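Long-range contacts in titin (Homo sapiens, PDB 5JDD), which probably serves as a molecular spring of the muscle sarcomere, its elastic I-band region being built partly of tandem immunoglobulin domains: residues L91-T96 and D167-T172; S121-N126 and Y160-G165. One frame throughout, in Å; residues are numbered along the deposited sequence. Where two conformers were deposited one is given.

Both contacts belong to the middle of three immunoglobulin I-set domains, and their centres lie about 9 Å apart. Along the chain the segments come in the order 91-96, 121-126, 160-165, 167-172, which nests interaction 2 inside the loop closed by interaction 1. Strands 123-125, 158-164 and 167-176 are consecutive neighbours in one sheet, whereas strand 93-95 edges the opposing one. Interaction 2 is thus a pairing within a sheet and interaction 1 a nearly parallel contact between sheets. Strands 158-164 and 167-176 bond through Ala-171 with Tyr-160 and Val-169 with Phe-162, and Thr-161 OG1 bonds Ser-170 OG (2.7 Å) on the face away from the core aromatics, so the contacts adjoin within one domain.

Interaction 1: L91-T96 and D167-T172; sequences LHITKT and DQVSAT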
loop_
_atom_site.group_PDB
_atom_site.type_symbol
_atom_site.label_atom_id
_atom_site.label_comp_id
_atom_site.label_asym_id
_atom_site.label_seq_id
_atom_site.Cartn_x
_atom_site.Cartn_y
_atom_site.Cartn_z
ATOM N N LEU A 91 -15.665 5.981 4.587
ATOM C CA LEU A 91 -14.408 5.245 4.469
ATOM C C LEU A 91 -13.299 6.091 5.060
ATOM O O LEU A 91 -13.134 7.257 4.692
ATOM C CB LEU A 91 -14.093 4.969 3.009
ATOM C CG LEU A 91 -15.112 4.139 2.224
ATOM C CD1 LEU A 91 -14.681 3.974 0.772
ATOM C CD2 LEU A 91 -15.346 2.773 2.860
ATOM N N HIS A 92 -12.537 5.517 5.983
ATOM C CA HIS A 92 -11.456 6.276 6.600
ATOM C C HIS A 92 -10.298 5.398 7.031
ATOM O O HIS A 92 -10.421 4.176 7.134
ATOM C CB HIS A 92 -11.981 7.090 7.793
ATOM C CG HIS A 92 -12.590 6.258 8.882
ATOM N ND1 HIS A 92 -13.913 5.869 8.872
ATOM C CD2 HIS A 92 -12.061 5.755 10.026
ATOM C CE1 HIS A 92 -14.172 5.159 9.958
ATOM N NE2 HIS A 92 -13.066 5.079 10.676
ATOM N N ILE A 93 -9.167 6.042 7.291
ATOM C CA ILE A 93 -7.948 5.365 7.714
ATOM C C ILE A 93 -8.014 5.061 9.209
ATOM O O ILE A 93 -8.384 5.933 10.001
ATOM C CB ILE A 93 -6.727 6.258 7.446
ATOM C CG1 ILE A 93 -6.601 6.588 5.951
ATOM C CG2 ILE A 93 -5.451 5.600 7.955
ATOM C CD1 ILE A 93 -6.385 5.379 5.061
ATOM N N THR A 94 -7.674 3.829 9.598
ATOM C CA THR A 94 -7.637 3.469 11.022
ATOM C C THR A 94 -6.229 3.190 11.543
ATOM O O THR A 94 -6.016 3.139 12.747
ATOM C CB THR A 94 -8.500 2.247 11.347
ATOM O OG1 THR A 94 -7.905 1.091 10.754
ATOM C CG2 THR A 94 -9.929 2.423 10.813
ATOM N N LYS A 95 -5.266 2.988 10.649
ATOM C CA LYS A 95 -3.869 2.868 11.050
ATOM C C LYS A 95 -3.024 3.505 9.955
ATOM O O LYS A 95 -3.182 3.178 8.780
ATOM C CB LYS A 95 -3.463 1.406 11.263
ATOM C CG LYS A 95 -2.043 1.250 11.793
ATOM C CD LYS A 95 -1.646 -0.223 11.937
ATOM C CE LYS A 95 -2.294 -0.872 13.148
ATOM N NZ LYS A 95 -2.064 -2.347 13.213
ATOM N N THR A 96 -2.134 4.422 10.335
ATOM C CA THR A 96 -1.337 5.153 9.353
ATOM C C THR A 96 -0.064 4.428 8.964
ATOM O O THR A 96 0.303 3.393 9.529
ATOM C CB THR A 96 -0.959 6.566 9.849
ATOM O OG1 THR A 96 -0.053 6.461 10.957
ATOM C CG2 THR A 96 -2.197 7.340 10.263
ATOM N N ASP A 167 -10.554 10.207 2.473
ATOM C CA ASP A 167 -9.433 10.255 3.409
ATOM C C ASP A 167 -8.181 9.848 2.609
ATOM O O ASP A 167 -8.275 9.194 1.561
ATOM C CB ASP A 167 -9.668 9.256 4.565
ATOM C CG ASP A 167 -8.968 9.658 5.882
ATOM O OD1 ASP A 167 -8.218 10.661 5.898
ATOM O OD2 ASP A 167 -9.175 8.961 6.915
ATOM N N GLN A 168 -7.011 10.257 3.074
ATOM C CA GLN A 168 -5.777 9.717 2.517
ATOM C C GLN A 168 -4.688 9.741 3.570
ATOM O O GLN A 168 -4.766 10.492 4.539
ATOM C CB GLN A 168 -5.363 10.463 1.245
ATOM C CG GLN A 168 -4.917 11.892 1.443
ATOM C CD GLN A 168 -4.360 12.498 0.160
ATOM O OE1 GLN A 168 -5.023 12.489 -0.878
ATOM N NE2 GLN A 168 -3.134 13.015 0.224
ATOM N N VAL A 169 -3.690 8.888 3.392
ATOM C CA VAL A 169 -2.566 8.807 4.314
ATOM C C VAL A 169 -1.281 8.731 3.494
ATOM O O VAL A 169 -1.244 8.076 2.456
ATOM C CB VAL A 169 -2.712 7.595 5.283
ATOM C CG1 VAL A 169 -2.784 6.263 4.529
ATOM C CG2 VAL A 169 -1.600 7.588 6.325
ATOM N N SER A 170 -0.242 9.423 3.947
ATOM C CA SER A 170 1.026 9.428 3.220
ATOM C C SER A 170 2.204 9.116 4.136
ATOM O O SER A 170 2.150 9.332 5.353
ATOM C CB SER A 170 1.269 10.780 2.534
ATOM O OG SER A 170 0.252 11.081 1.585
ATOM N N ALA A 171 3.279 8.626 3.529
ATOM C CA ALA A 171 4.542 8.440 4.230
ATOM C C ALA A 171 5.662 8.499 3.214
ATOM O O ALA A 171 5.427 8.332 2.015
ATOM C CB ALA A 171 4.566 7.105 4.992
ATOM N N THR A 172 6.882 8.719 3.684
ATOM C CA THR A 172 8.020 8.834 2.780
ATOM C C THR A 172 8.942 7.631 2.836
ATOM O O THR A 172 9.109 7.000 3.884
ATOM C CB THR A 172 8.869 10.071 3.080
ATOM O OG1 THR A 172 9.427 9.963 4.397
ATOM C CG2 THR A 172 8.023 11.321 2.971
HETATM O O HOH W 1 -9.306 8.537 9.852
#
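Along one margin of the immunoglobulin sandwich, where strand 93-95 of one sheet passes strand 167-176 of the other, Asp-167 takes a bond from the backbone of Ile-93. The N-H of Ile-93 points almost straight at Asp-167 OD2 (N to OD2 2.9 Å, 177° at the hydrogen), meeting the carboxylate on its anti side and 33° out of its plane. A water donates a second bond to the same OD2 (3.0 Å from the water oxygen) and another to Ile-93 O (2.8 Å), so the backbone of Ile-93 is tied to one carboxylate oxygen, N directly and O through the water. Ile-93 CG1 also packs against OD2, at 3.6 Å. Deeper in, the branches of Val-169 part: CG1, set between its backbone N and carbonyl carbon (chi1 60°), meets Ile-93 CD1 at 3.7 Å, while CG2 reaches Thr-96 CB, also at 3.7 Å. Between Ile-93 and Thr-96, Thr-94 and Lys-95 both face Glu-113 in a classic beta bulge. Ile-93 continues inward onto Val-114 and Cys-164. The sheets are therefore joined here by a carboxylate-to-backbone bond beside an apolar patch, and the N-H and the water that donate to OD2 probably help keep Asp-167 ionised.

Interaction 2: S121-N126 and Y160-G165; sequences SMWLKN and YTFVCG
Thr-161 O takes a hydrogen bond from Leu-124 N at 2.8 Å, in the carbonyl plane, and a weaker CA-H...O contact from Trp-123 CA at 3.2 Å. Reciprocal bonding of Thr-161 N to Leu-124 O, with Val-163 N to Met-122 O beyond, makes strands 123-125 and 158-164 an antiparallel pair. Trp-123, Lys-125, Tyr-160 and Phe-162 project from one face. Phe-162 turns its edge to the indole in a T-shaped stack, ring planes at 69° and its centroid 5.0 Å from that of the five-membered ring of Trp-123. Its CD2 comes over the indole face near the rim, 3.4 Å from Trp-123 CE2, while CB makes a CH-pi contact above the six-membered ring. Lys-125, with CG anti to the backbone N (chi1 174°), runs extended beside Tyr-160, its CE 3.7 Å from Tyr-160 OH. A water links this hydroxyl to Lys-125 NZ, which also bonds Glu-155 O; Tyr-160 OH reaches Asp-156 O, forming the tyrosine corner of Greek-key proteins. From the opposite face, Leu-124 CD1 meets Val-163 CG2 at 4.1 Å. Trp-123 is the canonical core tryptophan of the immunoglobulin fold, and Phe-162 takes the usual cysteine position on its strand. The pair forms within one sheet and meets the other through Phe-162 on Cys-112 and Val-114 and Trp-123 on Phe-110 and Leu-147, apolar contact standing where the usual disulfide would.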
loop_
_atom_site.group_PDB
_atom_site.type_symbol
_atom_site.label_atom_id
_atom_site.label_comp_id
_atom_site.label_asym_id
_atom_site.label_seq_id
_atom_site.Cartn_x
_atom_site.Cartn_y
_atom_site.Cartn_z
ATOM N N SER A 121 -7.782 -0.766 -3.847
ATOM C CA SER A 121 -6.417 -0.265 -3.745
ATOM C C SER A 121 -6.240 1.020 -4.536
ATOM O O SER A 121 -6.572 1.078 -5.719
ATOM C CB SER A 121 -5.447 -1.289 -4.313
ATOM O OG SER A 121 -5.488 -2.484 -3.574
ATOM N N MET A 122 -5.676 2.037 -3.898
ATOM C CA MET A 122 -5.305 3.253 -4.618
ATOM C C MET A 122 -4.048 3.849 -4.021
ATOM O O MET A 122 -4.094 4.481 -2.966
ATOM C CB MET A 122 -6.435 4.284 -4.590
ATOM C CG MET A 122 -6.118 5.555 -5.402
ATOM S SD MET A 122 -5.733 5.248 -7.147
ATOM C CE MET A 122 -7.285 4.589 -7.740
ATOM N N TRP A 123 -2.931 3.643 -4.711
ATOM C CA TRP A 123 -1.624 4.091 -4.248
ATOM C C TRP A 123 -1.041 5.123 -5.193
ATOM O O TRP A 123 -1.057 4.939 -6.411
ATOM C CB TRP A 123 -0.670 2.898 -4.182
ATOM C CG TRP A 123 -1.003 1.906 -3.106
ATOM C CD1 TRP A 123 -1.777 0.784 -3.226
ATOM C CD2 TRP A 123 -0.573 1.959 -1.746
ATOM N NE1 TRP A 123 -1.847 0.131 -2.013
ATOM C CE2 TRP A 123 -1.110 0.824 -1.088
ATOM C CE3 TRP A 123 0.227 2.845 -1.022
ATOM C CZ2 TRP A 123 -0.875 0.561 0.268
ATOM C CZ3 TRP A 123 0.467 2.581 0.322
ATOM C CH2 TRP A 123 -0.087 1.449 0.953
ATOM N N LEU A 124 -0.496 6.197 -4.628
ATOM C CA LEU A 124 0.149 7.238 -5.422
ATOM C C LEU A 124 1.612 7.359 -5.035
ATOM O O LEU A 124 1.978 7.115 -3.882
ATOM C CB LEU A 124 -0.514 8.602 -5.192
ATOM C CG LEU A 124 -2.030 8.676 -5.053
ATOM C CD1 LEU A 124 -2.454 10.129 -4.799
ATOM C CD2 LEU A 124 -2.709 8.133 -6.303
ATOM N N LYS A 125 2.435 7.740 -6.004
ATOM C CA LYS A 125 3.816 8.141 -5.756
ATOM C C LYS A 125 3.906 9.600 -6.185
ATOM O O LYS A 125 3.698 9.914 -7.358
ATOM C CB LYS A 125 4.795 7.303 -6.586
ATOM C CG LYS A 125 6.255 7.773 -6.477
ATOM C CD LYS A 125 7.153 6.993 -7.418
ATOM C CE LYS A 125 8.602 7.459 -7.272
ATOM N NZ LYS A 125 9.519 6.800 -8.250
ATOM N N ASN A 126 4.212 10.490 -5.249
ATOM C CA ASN A 126 4.234 11.926 -5.537
ATOM C C ASN A 126 2.993 12.394 -6.299
ATOM O O ASN A 126 3.086 13.188 -7.237
ATOM C CB ASN A 126 5.523 12.316 -6.284
ATOM C CG ASN A 126 6.782 12.054 -5.467
ATOM O OD1 ASN A 126 6.759 12.085 -4.236
ATOM N ND2 ASN A 126 7.891 11.818 -6.157
ATOM N N TYR A 160 4.646 8.444 -0.688
ATOM C CA TYR A 160 3.655 7.468 -1.126
ATOM C C TYR A 160 2.359 7.681 -0.374
ATOM O O TYR A 160 2.361 7.943 0.825
ATOM C CB TYR A 160 4.196 6.045 -0.937
ATOM C CG TYR A 160 5.349 5.756 -1.865
ATOM C CD1 TYR A 160 5.131 5.190 -3.115
ATOM C CD2 TYR A 160 6.652 6.067 -1.505
ATOM C CE1 TYR A 160 6.181 4.940 -3.982
ATOM C CE2 TYR A 160 7.716 5.815 -2.364
ATOM C CZ TYR A 160 7.465 5.258 -3.601
ATOM O OH TYR A 160 8.496 5.004 -4.461
ATOM N N THR A 161 1.246 7.559 -1.085
ATOM C CA THR A 161 -0.052 7.878 -0.516
ATOM C C THR A 161 -1.030 6.746 -0.784
ATOM O O THR A 161 -1.048 6.200 -1.880
ATOM C CB THR A 161 -0.617 9.153 -1.182
ATOM O OG1 THR A 161 0.271 10.257 -0.954
ATOM C CG2 THR A 161 -2.001 9.495 -0.642
ATOM N N PHE A 162 -1.831 6.390 0.223
ATOM C CA PHE A 162 -2.995 5.539 0.009
ATOM C C PHE A 162 -4.256 6.389 0.094
ATOM O O PHE A 162 -4.437 7.147 1.049
ATOM C CB PHE A 162 -3.078 4.409 1.041
ATOM C CG PHE A 162 -4.174 3.430 0.740
ATOM C CD1 PHE A 162 -5.431 3.576 1.303
ATOM C CD2 PHE A 162 -3.970 2.411 -0.169
ATOM C CE1 PHE A 162 -6.460 2.692 0.998
ATOM C CE2 PHE A 162 -4.986 1.521 -0.482
ATOM C CZ PHE A 162 -6.247 1.656 0.103
ATOM N N VAL A 163 -5.119 6.283 -0.918
ATOM C CA VAL A 163 -6.394 7.001 -0.932
ATOM C C VAL A 163 -7.530 6.080 -0.506
ATOM O O VAL A 163 -7.734 5.013 -1.088
ATOM C CB VAL A 163 -6.706 7.574 -2.321
ATOM C CG1 VAL A 163 -8.013 8.363 -2.288
ATOM C CG2 VAL A 163 -5.559 8.464 -2.798
ATOM N N CYS A 164 -8.270 6.516 0.511
ATOM C CA CYS A 164 -9.353 5.732 1.084
ATOM C C CYS A 164 -10.605 6.596 1.136
ATOM O O CYS A 164 -10.782 7.402 2.063
ATOM C CB CYS A 164 -8.942 5.302 2.493
ATOM S SG CYS A 164 -10.180 4.418 3.442
ATOM N N GLY A 165 -11.470 6.448 0.139
ATOM C CA GLY A 165 -12.603 7.353 -0.004
ATOM C C GLY A 165 -12.125 8.796 -0.079
ATOM O O GLY A 165 -11.307 9.153 -0.938
HETATM O O HOH W 2 9.107 4.160 -7.080
#